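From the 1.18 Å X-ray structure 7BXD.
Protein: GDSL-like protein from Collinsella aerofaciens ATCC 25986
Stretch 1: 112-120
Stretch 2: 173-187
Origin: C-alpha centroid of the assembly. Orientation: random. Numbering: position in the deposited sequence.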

# COMPACT_ATOMS: atom_id res chain seq x y z
N ARG A 112 -3.01 5.10 -13.04
CA ARG A 112 -4.31 5.43 -13.62
C ARG A 112 -4.67 6.90 -13.47
O ARG A 112 -5.84 7.27 -13.54
N ASN A 113 -3.67 7.78 -13.32
CA ASN A 113 -3.85 9.21 -13.58
C ASN A 113 -4.83 9.87 -12.62
O ASN A 113 -5.70 10.64 -13.01
N VAL A 114 -4.68 9.58 -11.34
CA VAL A 114 -5.38 10.36 -10.31
C VAL A 114 -4.72 11.73 -10.21
O VAL A 114 -3.49 11.81 -10.03
N PRO A 115 -5.47 12.83 -10.33
CA PRO A 115 -4.86 14.15 -10.16
C PRO A 115 -4.19 14.29 -8.80
O PRO A 115 -4.72 13.85 -7.78
N LEU A 116 -3.02 14.93 -8.78
CA LEU A 116 -2.26 14.98 -7.53
C LEU A 116 -2.91 15.92 -6.51
O LEU A 116 -3.01 15.58 -5.33
N GLY A 117 -3.31 17.12 -6.95
CA GLY A 117 -3.68 18.22 -6.06
C GLY A 117 -2.46 18.81 -5.37
O GLY A 117 -1.31 18.60 -5.80
N GLU A 118 -2.73 19.56 -4.30
CA GLU A 118 -1.70 20.22 -3.50
C GLU A 118 -1.91 19.85 -2.04
O GLU A 118 -3.03 19.53 -1.62
N LEU A 119 -0.84 19.97 -1.24
CA LEU A 119 -0.95 19.74 0.19
C LEU A 119 -1.99 20.71 0.77
O LEU A 119 -1.91 21.92 0.57
N GLY A 120 -2.95 20.16 1.50
CA GLY A 120 -4.08 20.90 2.03
C GLY A 120 -5.37 20.57 1.30
O GLY A 120 -6.46 20.91 1.80
N GLY A 173 1.80 13.53 -16.75
CA GLY A 173 3.14 14.10 -16.74
C GLY A 173 3.86 13.96 -15.41
O GLY A 173 4.84 14.68 -15.17
N LEU A 174 3.44 13.03 -14.56
CA LEU A 174 4.01 12.84 -13.24
C LEU A 174 4.69 11.48 -13.16
O LEU A 174 4.26 10.52 -13.78
N THR A 175 5.75 11.39 -12.35
CA THR A 175 6.31 10.08 -12.03
C THR A 175 5.74 9.58 -10.70
O THR A 175 5.06 10.30 -9.95
N GLN A 176 6.04 8.32 -10.38
CA GLN A 176 5.54 7.77 -9.12
C GLN A 176 6.09 8.53 -7.92
O GLN A 176 5.42 8.61 -6.88
N ALA A 177 7.30 9.07 -8.04
CA ALA A 177 7.90 9.81 -6.94
C ALA A 177 7.05 10.99 -6.50
O ALA A 177 7.07 11.33 -5.31
N ALA A 178 6.30 11.63 -7.42
CA ALA A 178 5.45 12.75 -7.01
C ALA A 178 4.36 12.26 -6.06
O ALA A 178 3.97 12.98 -5.13
N TYR A 179 3.79 11.08 -6.34
CA TYR A 179 2.77 10.51 -5.47
C TYR A 179 3.38 10.11 -4.12
O TYR A 179 2.77 10.33 -3.06
N VAL A 180 4.57 9.50 -4.14
CA VAL A 180 5.23 9.15 -2.89
C VAL A 180 5.47 10.40 -2.04
O VAL A 180 5.20 10.41 -0.83
N ARG A 181 5.98 11.47 -2.65
CA ARG A 181 6.23 12.70 -1.91
C ARG A 181 4.95 13.23 -1.32
O ARG A 181 4.93 13.70 -0.17
N ALA A 182 3.86 13.20 -2.09
CA ALA A 182 2.58 13.70 -1.57
C ALA A 182 2.17 12.90 -0.33
O ALA A 182 1.73 13.46 0.69
N MET A 183 2.28 11.56 -0.41
CA MET A 183 1.94 10.72 0.73
C MET A 183 2.78 11.08 1.94
O MET A 183 2.26 11.21 3.05
N LEU A 184 4.10 11.25 1.73
CA LEU A 184 4.97 11.60 2.85
C LEU A 184 4.59 12.95 3.46
O LEU A 184 4.67 13.13 4.69
N GLU A 185 4.20 13.93 2.64
CA GLU A 185 3.85 15.25 3.17
C GLU A 185 2.56 15.19 3.99
O GLU A 185 2.46 15.85 5.03
N VAL A 186 1.55 14.43 3.52
CA VAL A 186 0.32 14.35 4.31
C VAL A 186 0.59 13.57 5.59
O VAL A 186 0.10 13.91 6.68
N CYS A 187 1.35 12.47 5.49
CA CYS A 187 1.71 11.74 6.70
C CYS A 187 2.43 12.66 7.69
O CYS A 187 2.15 12.62 8.91

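An irregular segment, 112-120, lies along a helix that begins near the start of 173-187, and leucines make most of the contact. L116 covers the largest area. Its CA-to-CB bond runs sideways, but the t, p rotamer (chi1 -164°, chi2 71°) brings the branched end to the helix. There L116 CD1 sits over one face of the Y179 ring, 3.9 Å from the ring centroid and 14° off its normal, a CH-pi contact. L116 CD1 also lies 4.1 Å from A182 CB, while L116 CD2 is 4.3 Å from A178 CB; these small alanines, one helical turn apart, leave room for the leucine. L116 CB also meets L174 CD1 at 3.9 Å, where L174, just before the helix and in the m, t rotamer, points toward the first stretch.

Y179, in the m rotamer, combines two roles. Its flat ring receives L116, and its hydroxyl reaches past to donate a hydrogen bond from Y179 OH to V114 O, 2.7 Å, near the ring plane. The carbonyl of V114 thus gains a partner from a buried, largely apolar side chain.

Farther along, L119 points toward the helix, again t, p. L119 CD1 packs 4.0 Å from V186 CG2, and L119 CB lies 4.2 Å from E185 OE1, a contact without a hydrogen bond; that carboxylate oxygen is bonded elsewhere in the structure.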

# COMPACT_ATOMS: atom_id res chain seq x y z
CB ARG A 112 -5.40 4.49 -13.07
CG ARG A 112 -5.09 3.02 -13.27
CD ARG A 112 -4.81 2.71 -14.72
NE ARG A 112 -4.86 1.28 -14.99
CZ ARG A 112 -4.19 0.69 -15.97
NH1 ARG A 112 -3.41 1.41 -16.76
NH2 ARG A 112 -4.29 -0.62 -16.14
CB ASN A 113 -4.20 9.41 -15.05
CG ASN A 113 -3.13 8.83 -15.91
OD1 ASN A 113 -1.99 9.27 -15.83
ND2 ASN A 113 -3.45 7.79 -16.68
CB VAL A 114 -5.31 9.62 -8.97
CG1 VAL A 114 -5.65 10.54 -7.80
CG2 VAL A 114 -6.24 8.42 -9.02
CB PRO A 115 -6.05 15.11 -10.30
CG PRO A 115 -7.10 14.33 -11.08
CD PRO A 115 -6.92 12.91 -10.56
CB LEU A 116 -0.83 15.39 -7.85
CG LEU A 116 0.20 15.14 -6.76
CD1 LEU A 116 0.47 13.63 -6.60
CD2 LEU A 116 1.52 15.87 -7.07
CB GLU A 118 -1.85 21.76 -3.55
CG GLU A 118 -1.65 22.38 -4.88
CD GLU A 118 -1.79 23.90 -4.79
OE1 GLU A 118 -1.99 24.51 -5.82
OE2 GLU A 118 -1.79 24.47 -3.66
CB LEU A 119 0.40 19.95 0.86
CG LEU A 119 0.47 19.70 2.37
CD1 LEU A 119 0.09 18.28 2.74
CD2 LEU A 119 1.88 20.04 2.91
CB LEU A 174 2.92 12.90 -12.14
CG LEU A 174 2.18 14.23 -12.03
CD1 LEU A 174 1.00 14.10 -11.10
CD2 LEU A 174 3.17 15.30 -11.53
CB THR A 175 7.84 10.07 -11.93
OG1 THR A 175 8.18 10.76 -10.74
CG2 THR A 175 8.53 10.72 -13.16
CB GLN A 176 5.90 6.30 -9.06
CG GLN A 176 5.25 5.57 -7.89
CD GLN A 176 5.44 4.06 -7.95
OE1 GLN A 176 5.61 3.51 -9.04
NE2 GLN A 176 5.38 3.38 -6.81
CB ALA A 177 9.30 10.29 -7.31
CB ALA A 178 4.82 13.41 -8.25
CB TYR A 179 2.07 9.32 -6.16
CG TYR A 179 1.24 9.73 -7.35
CD1 TYR A 179 1.85 10.01 -8.59
CD2 TYR A 179 -0.13 9.90 -7.23
CE1 TYR A 179 1.09 10.44 -9.67
CE2 TYR A 179 -0.91 10.34 -8.31
CZ TYR A 179 -0.29 10.61 -9.53
OH TYR A 179 -1.00 11.02 -10.63
CB VAL A 180 6.53 8.37 -3.16
CG1 VAL A 180 7.26 8.10 -1.87
CG2 VAL A 180 6.21 7.02 -3.87
CB ARG A 181 6.87 13.73 -2.84
CG ARG A 181 8.36 13.54 -3.04
CD ARG A 181 9.02 14.81 -3.65
NE ARG A 181 8.35 15.29 -4.86
CZ ARG A 181 8.57 14.84 -6.09
NH1 ARG A 181 9.48 13.90 -6.31
NH2 ARG A 181 7.88 15.35 -7.11
CB ALA A 182 1.52 13.61 -2.65
CB MET A 183 2.16 9.25 0.36
CG MET A 183 1.87 8.29 1.53
SD MET A 183 2.05 6.55 1.08
CE MET A 183 0.60 6.32 0.09
CB LEU A 184 6.44 11.60 2.42
CG LEU A 184 6.98 10.22 2.01
CD1 LEU A 184 8.38 10.34 1.48
CD2 LEU A 184 6.93 9.24 3.14
CB GLU A 185 3.74 16.24 2.03
CG GLU A 185 5.10 16.57 1.42
CD GLU A 185 5.02 17.44 0.19
OE1 GLU A 185 3.91 17.86 -0.20
OE2 GLU A 185 6.09 17.75 -0.39
CB VAL A 186 -0.84 13.74 3.49
CG1 VAL A 186 -2.12 13.73 4.33
CG2 VAL A 186 -1.05 14.52 2.22
CB CYS A 187 2.56 10.51 6.35
SG CYS A 187 1.55 9.16 5.67